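Local coordinates for protein putative retaining b-glycosidase (Saccharophagus degradans, PDB 5A95) that probably hydrolyses beta-1,4 linkages in mixed-linkage beta-glucans, acting as a retaining beta-glucanase of glycoside hydrolase family 5, at residues I73-K78 / P108-K113; S88-L93 / V127-D132. The protein carries 1 engineered substitution. One frame throughout, in Å; residues are numbered along the deposited sequence.

Interaction 1 (I73-K78 / P108-K113); sequences IADTGK and PVSWRK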
ATOM      1  N   ILE A  73      -5.474 -30.188   1.035  1.00  7.05           N
ATOM      2  CA  ILE A  73      -6.335 -30.260  -0.128  1.00  7.55           C
ATOM      3  C   ILE A  73      -6.095 -28.978  -0.907  1.00  7.66           C
ATOM      4  O   ILE A  73      -5.339 -28.096  -0.460  1.00  8.17           O
ATOM      5  CB  ILE A  73      -7.812 -30.450   0.243  1.00  7.63           C
ATOM      6  CG1 ILE A  73      -8.313 -29.314   1.141  1.00  8.28           C
ATOM      7  CG2 ILE A  73      -8.022 -31.822   0.890  1.00  8.48           C
ATOM      8  CD1 ILE A  73      -9.804 -29.365   1.425  1.00  9.07           C
ATOM      9  N   ALA A  74      -6.665 -28.885  -2.100  1.00  7.76           N
ATOM     10  CA  ALA A  74      -6.499 -27.687  -2.912  1.00  8.00           C
ATOM     11  C   ALA A  74      -7.273 -26.491  -2.336  1.00  8.00           C
ATOM     12  O   ALA A  74      -8.111 -26.624  -1.446  1.00  8.94           O
ATOM     13  CB  ALA A  74      -6.911 -27.943  -4.372  1.00  9.00           C
ATOM     14  N   ASP A  75      -6.995 -25.309  -2.892  1.00  7.95           N
ATOM     15  CA  ASP A  75      -7.754 -24.112  -2.557  1.00  7.56           C
ATOM     16  C   ASP A  75      -9.261 -24.339  -2.766  1.00  8.18           C
ATOM     17  O   ASP A  75      -9.685 -24.985  -3.723  1.00  8.26           O
ATOM     18  CB  ASP A  75      -7.275 -22.944  -3.434  1.00  7.96           C
ATOM     19  CG  ASP A  75      -8.066 -21.689  -3.230  1.00  7.87           C
ATOM     20  OD1 ASP A  75      -9.068 -21.507  -3.955  1.00  7.59           O
ATOM     21  OD2 ASP A  75      -7.660 -20.843  -2.395  1.00  7.81           O
ATOM     22  N   THR A  76     -10.050 -23.759  -1.873  1.00  7.84           N
ATOM     23  CA  THR A  76     -11.496 -23.911  -1.879  1.00  8.35           C
ATOM     24  C   THR A  76     -12.092 -23.521  -3.221  1.00  9.76           C
ATOM     25  O   THR A  76     -12.964 -24.203  -3.732  1.00 10.31           O
ATOM     26  CB  THR A  76     -12.095 -23.035  -0.749  1.00  9.80           C
ATOM     27  OG1 THR A  76     -11.583 -23.468   0.520  1.00 10.82           O
ATOM     28  CG2 THR A  76     -13.599 -23.084  -0.730  1.00 10.93           C
ATOM     29  N   GLY A  77     -11.637 -22.403  -3.778  1.00  9.73           N
ATOM     30  CA  GLY A  77     -12.141 -21.940  -5.059  1.00  9.99           C
ATOM     31  C   GLY A  77     -11.832 -22.899  -6.207  1.00  9.61           C
ATOM     32  O   GLY A  77     -12.634 -23.089  -7.110  1.00 11.02           O
ATOM     33  N   LYS A  78     -10.633 -23.478  -6.205  1.00 10.04           N
ATOM     34  CA  LYS A  78     -10.262 -24.462  -7.210  1.00  9.10           C
ATOM     35  C   LYS A  78     -11.254 -25.612  -7.135  1.00  9.53           C
ATOM     36  O   LYS A  78     -11.769 -26.064  -8.148  1.00 10.68           O
ATOM     37  CB  LYS A  78      -8.817 -24.937  -6.978  1.00 11.11           C
ATOM     38  CG  LYS A  78      -8.290 -25.955  -7.989  1.00 11.80           C
ATOM     39  CD  LYS A  78      -8.668 -27.384  -7.627  1.00 12.27           C
ATOM     40  CE  LYS A  78      -7.955 -28.360  -8.550  1.00 12.73           C
ATOM     41  NZ  LYS A  78      -8.414 -29.750  -8.369  1.00 11.86           N
ATOM     42  N   PRO A 108      -4.323 -16.028  -2.085  1.00  6.29           N
ATOM     43  CA  PRO A 108      -4.863 -14.664  -2.090  1.00  6.79           C
ATOM     44  C   PRO A 108      -5.711 -14.328  -3.319  1.00  6.74           C
ATOM     45  O   PRO A 108      -6.691 -13.591  -3.217  1.00  6.91           O
ATOM     46  CB  PRO A 108      -3.585 -13.793  -2.023  1.00  7.52           C
ATOM     47  CG  PRO A 108      -2.639 -14.625  -1.193  1.00  7.06           C
ATOM     48  CD  PRO A 108      -2.907 -16.051  -1.683  1.00  6.03           C
ATOM     49  N   VAL A 109      -5.329 -14.826  -4.497  1.00  7.00           N
ATOM     50  CA  VAL A 109      -6.109 -14.498  -5.700  1.00  7.42           C
ATOM     51  C   VAL A 109      -7.536 -15.045  -5.574  1.00  8.09           C
ATOM     52  O   VAL A 109      -8.470 -14.464  -6.101  1.00  8.25           O
ATOM     53  CB  VAL A 109      -5.413 -15.020  -6.976  1.00  8.07           C
ATOM     54  CG1 VAL A 109      -5.421 -16.534  -7.044  1.00  8.05           C
ATOM     55  CG2 VAL A 109      -6.014 -14.394  -8.247  1.00  8.92           C
ATOM     56  N   SER A 110      -7.682 -16.180  -4.912  1.00  7.20           N
ATOM     57  CA  SER A 110      -8.978 -16.852  -4.696  1.00  7.26           C
ATOM     58  C   SER A 110      -9.808 -16.147  -3.615  1.00  7.16           C
ATOM     59  O   SER A 110     -11.029 -16.005  -3.757  1.00  8.20           O
ATOM     60  CB  SER A 110      -8.715 -18.311  -4.327  1.00  7.73           C
ATOM     61  OG  SER A 110      -9.915 -19.034  -4.287  1.00  7.74           O
ATOM     62  N   TRP A 111      -9.142 -15.708  -2.553  1.00  6.93           N
ATOM     63  CA  TRP A 111      -9.719 -14.845  -1.543  1.00  6.91           C
ATOM     64  C   TRP A 111     -10.369 -13.654  -2.243  1.00  7.24           C
ATOM     65  O   TRP A 111     -11.521 -13.305  -1.962  1.00  8.48           O
ATOM     66  CB  TRP A 111      -8.611 -14.427  -0.563  1.00  6.99           C
ATOM     67  CG  TRP A 111      -8.978 -13.497   0.528  1.00  7.46           C
ATOM     68  CD1 TRP A 111      -8.571 -12.194   0.663  1.00  8.19           C
ATOM     69  CD2 TRP A 111      -9.723 -13.794   1.713  1.00  7.57           C
ATOM     70  NE1 TRP A 111      -9.021 -11.662   1.831  1.00  8.11           N
ATOM     71  CE2 TRP A 111      -9.740 -12.618   2.498  1.00  8.52           C
ATOM     72  CE3 TRP A 111     -10.371 -14.929   2.192  1.00  7.97           C
ATOM     73  CZ2 TRP A 111     -10.405 -12.548   3.721  1.00  8.45           C
ATOM     74  CZ3 TRP A 111     -10.999 -14.854   3.424  1.00  9.92           C
ATOM     75  CH2 TRP A 111     -11.031 -13.684   4.158  1.00  9.93           C
ATOM     76  N   ARG A 112      -9.633 -13.007  -3.141  1.00  7.38           N
ATOM     77  CA  ARG A 112     -10.190 -11.863  -3.865  1.00  7.52           C
ATOM     78  C   ARG A 112     -11.310 -12.272  -4.825  1.00  8.45           C
ATOM     79  O   ARG A 112     -12.316 -11.585  -4.924  1.00 10.12           O
ATOM     80  CB  ARG A 112      -9.094 -11.099  -4.616  1.00  8.28           C
ATOM     81  CG  ARG A 112      -8.148 -10.340  -3.710  1.00  8.02           C
ATOM     82  CD  ARG A 112      -7.136  -9.539  -4.496  1.00  8.13           C
ATOM     83  NE  ARG A 112      -6.186 -10.350  -5.246  1.00  8.19           N
ATOM     84  CZ  ARG A 112      -5.073 -10.870  -4.741  1.00  7.05           C
ATOM     85  NH1 ARG A 112      -4.806 -10.721  -3.457  1.00  7.67           N
ATOM     86  NH2 ARG A 112      -4.245 -11.570  -5.499  1.00  7.69           N
ATOM     87  N   LYS A 113     -11.135 -13.388  -5.548  1.00  8.25           N
ATOM     88  CA  LYS A 113     -12.101 -13.775  -6.570  1.00  8.97           C
ATOM     89  C   LYS A 113     -13.458 -14.127  -5.974  1.00  9.84           C
ATOM     90  O   LYS A 113     -14.499 -13.666  -6.464  1.00 11.58           O
ATOM     91  CB  LYS A 113     -11.553 -14.928  -7.421  1.00 10.08           C
ATOM     92  CG  LYS A 113     -12.440 -15.274  -8.608  1.00 12.36           C
ATOM     93  CD  LYS A 113     -11.803 -16.284  -9.542  1.00 15.76           C
ATOM     94  CE  LYS A 113     -12.606 -16.442 -10.832  1.00 20.65           C
ATOM     95  NZ  LYS A 113     -11.973 -17.461 -11.715  1.00 24.95           N
TER
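S110 reaches across from helix 108-114 to D75, the residue just ahead of helix 76-81, and the contact is almost wholly the meeting of this hydroxyl with that carboxylate. Followed outward, the serine first brings CB over to the acid, 3.2 Å from D75 OD1 and only slightly farther from OD2. With OG anti to the serine's own backbone N (chi1 -172°), the hydroxyl then leads on to its target: S110 OG donates to D75 OD1 at 2.6 Å, approaching from the syn side and 17° out of the carboxylate plane. OG also lies 3.7 Å from G77 CA, where the lack of a side chain lets the serine come close.

D75 OD1 is shared. It also caps helix 76-81, accepting weak bonds from G77 N at 2.7 Å and K78 N at 3.4 Å, so that D75 is an N-cap residue whose acceptor is steadied by a neighbouring helix. Aspartate suits the place because its short side chain can turn back to the first turn's amides while its second oxygen stays available: OD2 accepts from Y119 OH and H107 N. Serine is small enough to bring a donor up to the buried carboxylate beside G77. W31 of the second subunit packs on both D75 and S110.

In the family's beta/alpha barrel, strands 65-72 and 101-106 are parallel neighbours, and the contact ties together the short helices that follow their C-terminal ends, with Y119 of helix 116-133 reaching in alongside.

Interaction 2 (S88-L93 / V127-D132); sequences SLFEEL and VRWAND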
ATOM      1  N   SER A  88     -17.914 -35.071   1.296  1.00 10.47           N
ATOM      2  CA  SER A  88     -17.414 -36.420   1.014  1.00 11.45           C
ATOM      3  C   SER A  88     -15.884 -36.453   0.953  1.00 10.58           C
ATOM      4  O   SER A  88     -15.275 -37.484   1.231  1.00 11.86           O
ATOM      5  CB  SER A  88     -17.986 -36.952  -0.298  1.00 12.69           C
ATOM      6  OG  SER A  88     -17.604 -36.145  -1.403  1.00 14.96           O
ATOM      7  N   LEU A  89     -15.261 -35.326   0.587  1.00 10.94           N
ATOM      8  CA  LEU A  89     -13.806 -35.239   0.569  1.00  9.55           C
ATOM      9  C   LEU A  89     -13.234 -35.388   1.999  1.00  9.66           C
ATOM     10  O   LEU A  89     -12.273 -36.138   2.230  1.00 10.52           O
ATOM     11  CB  LEU A  89     -13.392 -33.894  -0.030  1.00 10.94           C
ATOM     12  CG  LEU A  89     -11.906 -33.544  -0.022  1.00 10.60           C
ATOM     13  CD1 LEU A  89     -11.074 -34.636  -0.659  1.00 13.83           C
ATOM     14  CD2 LEU A  89     -11.706 -32.177  -0.675  1.00 10.84           C
ATOM     15  N   PHE A  90     -13.821 -34.668   2.958  1.00  9.70           N
ATOM     16  CA  PHE A  90     -13.361 -34.737   4.348  1.00  9.74           C
ATOM     17  C   PHE A  90     -13.633 -36.119   4.931  1.00  9.83           C
ATOM     18  O   PHE A  90     -12.796 -36.673   5.661  1.00 10.60           O
ATOM     19  CB  PHE A  90     -14.037 -33.662   5.205  1.00  9.95           C
ATOM     20  CG  PHE A  90     -13.477 -32.264   5.010  1.00  9.90           C
ATOM     21  CD1 PHE A  90     -13.162 -31.770   3.756  1.00 10.36           C
ATOM     22  CD2 PHE A  90     -13.334 -31.448   6.099  1.00 10.32           C
ATOM     23  CE1 PHE A  90     -12.651 -30.472   3.594  1.00 10.33           C
ATOM     24  CE2 PHE A  90     -12.836 -30.157   5.956  1.00 10.52           C
ATOM     25  CZ  PHE A  90     -12.514 -29.669   4.709  1.00 10.18           C
ATOM     26  N   GLU A  91     -14.802 -36.675   4.611  1.00 11.45           N
ATOM     27  CA  GLU A  91     -15.171 -38.004   5.108  1.00 12.26           C
ATOM     28  C   GLU A  91     -14.201 -39.078   4.606  1.00 12.96           C
ATOM     29  O   GLU A  91     -13.780 -39.955   5.370  1.00 13.15           O
ATOM     30  CB  GLU A  91     -16.586 -38.372   4.661  1.00 14.30           C
ATOM     31  CG  GLU A  91     -17.654 -37.512   5.301  1.00 16.13           C
ATOM     32  CD  GLU A  91     -19.052 -37.821   4.775  1.00 22.99           C
ATOM     33  OE1 GLU A  91     -19.348 -37.614   3.566  1.00 28.65           O
ATOM     34  OE2 GLU A  91     -19.857 -38.258   5.592  1.00 35.55           O
ATOM     35  N   GLU A  92     -13.845 -39.013   3.324  1.00 11.07           N
ATOM     36  CA  GLU A  92     -12.903 -39.985   2.769  1.00 11.07           C
ATOM     37  C   GLU A  92     -11.581 -39.928   3.548  1.00 11.01           C
ATOM     38  O   GLU A  92     -11.004 -40.934   3.936  1.00 12.18           O
ATOM     39  CB  GLU A  92     -12.656 -39.677   1.308  1.00 11.82           C
ATOM     40  CG  GLU A  92     -11.492 -40.445   0.686  1.00 10.98           C
ATOM     41  CD  GLU A  92     -11.712 -41.943   0.551  1.00 12.34           C
ATOM     42  OE1 GLU A  92     -12.850 -42.431   0.758  1.00 14.86           O
ATOM     43  OE2 GLU A  92     -10.747 -42.623   0.174  1.00 12.94           O
ATOM     44  N   LEU A  93     -11.102 -38.720   3.769  1.00 10.46           N
ATOM     45  CA  LEU A  93      -9.835 -38.549   4.445  1.00  9.17           C
ATOM     46  C   LEU A  93      -9.854 -39.041   5.889  1.00 10.40           C
ATOM     47  O   LEU A  93      -8.927 -39.743   6.333  1.00 10.73           O
ATOM     48  CB  LEU A  93      -9.411 -37.082   4.375  1.00  9.02           C
ATOM     49  CG  LEU A  93      -8.923 -36.662   2.996  1.00  9.35           C
ATOM     50  CD1 LEU A  93      -8.851 -35.138   2.871  1.00  9.66           C
ATOM     51  CD2 LEU A  93      -7.555 -37.294   2.724  1.00 10.42           C
ATOM     52  N   VAL A 127     -15.220 -26.121   8.673  1.00  8.81           N
ATOM     53  CA  VAL A 127     -15.218 -26.205  10.125  1.00  8.64           C
ATOM     54  C   VAL A 127     -16.265 -27.225  10.569  1.00  8.92           C
ATOM     55  O   VAL A 127     -15.997 -28.093  11.396  1.00  9.18           O
ATOM     56  CB  VAL A 127     -15.458 -24.822  10.792  1.00  9.03           C
ATOM     57  CG1 VAL A 127     -15.653 -24.959  12.287  1.00 10.80           C
ATOM     58  CG2 VAL A 127     -14.280 -23.893  10.507  1.00  9.25           C
ATOM     59  N   ARG A 128     -17.477 -27.122  10.027  1.00  9.82           N
ATOM     60  CA  ARG A 128     -18.531 -28.038  10.406  1.00  9.96           C
ATOM     61  C   ARG A 128     -18.182 -29.477  10.022  1.00  9.32           C
ATOM     62  O   ARG A 128     -18.362 -30.406  10.812  1.00 10.27           O
ATOM     63  CB  ARG A 128     -19.847 -27.627   9.761  1.00 11.06           C
ATOM     64  CG  ARG A 128     -20.444 -26.384  10.396  1.00 15.73           C
ATOM     65  CD  ARG A 128     -21.883 -26.160   9.943  1.00 19.40           C
ATOM     66  NE  ARG A 128     -21.907 -25.699   8.554  1.00 20.59           N
ATOM     67  CZ  ARG A 128     -21.783 -24.425   8.172  1.00 20.30           C
ATOM     68  NH1 ARG A 128     -21.666 -23.457   9.073  1.00 21.04           N
ATOM     69  NH2 ARG A 128     -21.797 -24.110   6.880  1.00 20.51           N
ATOM     70  N   TRP A 129     -17.680 -29.647   8.810  1.00  9.11           N
ATOM     71  CA  TRP A 129     -17.307 -30.984   8.342  1.00  9.33           C
ATOM     72  C   TRP A 129     -16.218 -31.590   9.217  1.00  9.51           C
ATOM     73  O   TRP A 129     -16.303 -32.749   9.638  1.00 10.51           O
ATOM     74  CB  TRP A 129     -16.822 -30.938   6.899  1.00 10.21           C
ATOM     75  CG  TRP A 129     -17.807 -30.474   5.900  1.00  9.95           C
ATOM     76  CD1 TRP A 129     -19.171 -30.483   5.997  1.00 12.44           C
ATOM     77  CD2 TRP A 129     -17.501 -29.943   4.607  1.00 10.51           C
ATOM     78  NE1 TRP A 129     -19.717 -29.956   4.867  1.00 13.32           N
ATOM     79  CE2 TRP A 129     -18.719 -29.625   3.988  1.00 11.51           C
ATOM     80  CE3 TRP A 129     -16.314 -29.702   3.921  1.00 10.81           C
ATOM     81  CZ2 TRP A 129     -18.778 -29.076   2.717  1.00 11.88           C
ATOM     82  CZ3 TRP A 129     -16.368 -29.151   2.661  1.00 11.90           C
ATOM     83  CH2 TRP A 129     -17.589 -28.834   2.076  1.00 12.00           C
ATOM     84  N   ALA A 130     -15.157 -30.815   9.442  1.00  9.29           N
ATOM     85  CA  ALA A 130     -14.043 -31.299  10.232  1.00 10.04           C
ATOM     86  C   ALA A 130     -14.505 -31.619  11.661  1.00 10.41           C
ATOM     87  O   ALA A 130     -14.139 -32.652  12.219  1.00 10.75           O
ATOM     88  CB  ALA A 130     -12.919 -30.257  10.236  1.00  9.15           C
ATOM     89  N   ASN A 131     -15.268 -30.719  12.275  1.00  9.43           N
ATOM     90  CA  ASN A 131     -15.768 -30.980  13.621  1.00 10.21           C
ATOM     91  C   ASN A 131     -16.648 -32.226  13.683  1.00 10.97           C
ATOM     92  O   ASN A 131     -16.561 -32.994  14.634  1.00 12.08           O
ATOM     93  CB  ASN A 131     -16.492 -29.758  14.136  1.00 10.90           C
ATOM     94  CG  ASN A 131     -17.187 -29.991  15.452  1.00 11.63           C
ATOM     95  OD1 ASN A 131     -18.416 -30.119  15.479  1.00 13.28           O
ATOM     96  ND2 ASN A 131     -16.432 -30.081  16.525  1.00 11.64           N
ATOM     97  N   ASP A 132     -17.482 -32.419  12.662  1.00 10.62           N
ATOM     98  CA  ASP A 132     -18.348 -33.607  12.631  1.00 12.09           C
ATOM     99  C   ASP A 132     -17.519 -34.891  12.643  1.00 12.61           C
ATOM    100  O   ASP A 132     -17.939 -35.899  13.217  1.00 15.23           O
ATOM    101  CB  ASP A 132     -19.271 -33.564  11.399  1.00 14.08           C
ATOM    102  CG  ASP A 132     -20.352 -34.625  11.445  1.00 18.35           C
ATOM    103  OD1 ASP A 132     -21.004 -34.751  12.508  1.00 23.87           O
ATOM    104  OD2 ASP A 132     -20.550 -35.336  10.432  1.00 23.19           O
TER
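F90 and W129 both set CG anti to their own carbonyl carbon, with chi1 of -77° and -62°, and these torsions, on facing turns of two helices, carry the rings into the space between the backbones. There the side chains cross at about a right angle and form an edge-to-face (T-shaped) stack: the six-membered ring of the indole presents its edge to one face of F90, with centroids 5.0 Å apart and planes at 77°. The leading atom is W129 CE3, which stands 3.6 Å above the phenyl plane over the ring centre. F90 CZ in turn lies at the edge of the indole, in its plane. A slightly positive C-H edge directed at a pi face makes such a pairing favourable, and no hydrogen bond crosses the contact.

The base of the tryptophan joins in as well, W129 CB approaching F90 CD2 to 3.6 Å. One residue on, A130 CB lies 4.3 Å from F90 CE2; alanine suits this place because a single methyl lets the flat phenyl ring come near the helix backbone. Farther along, E91 OE2 and D132 OD2 are like charges 5.7 Å apart, a proximity probably eased by the salt bridges of D132 to K46 and K87.

Helices 87-96 and 116-133 are the long helices following strands 65-72 and 101-106, side by side in the outer layer of the barrel. Phenylalanine fits the seam between them, also packing on A126 and L133 of helix 116-133 and, on the sheet, on I102 of strand 101-106 and L137 of strand 136-144. Tryptophan suits its partly exposed site because so broad a ring can give one edge to F90 and still meet W85 in the loop before helix 87-96.

In the fold
Both contacts join parts of the chain that follow strands 65-72 and 101-106, and their segments alternate along it: interaction 1 links the short helices 76-81 and 108-114, interaction 2 the long helices 87-96 and 116-133 that come next. Their centres are 19 Å apart, yet their segments touch: I73, which takes no part in the D75-S110 bond, has CD1 3.7 Å from F90 CE1 and CG2 4.0 Å from L93 CD1. Apolar packing thus leads from the end of strand 65-72 to helix 87-96. Interaction 1 lies near bound sugar, the D75 side chain being about 7 Å from a bound glucose, and it borders the second subunit; interaction 2 belongs to the barrel's outer layer.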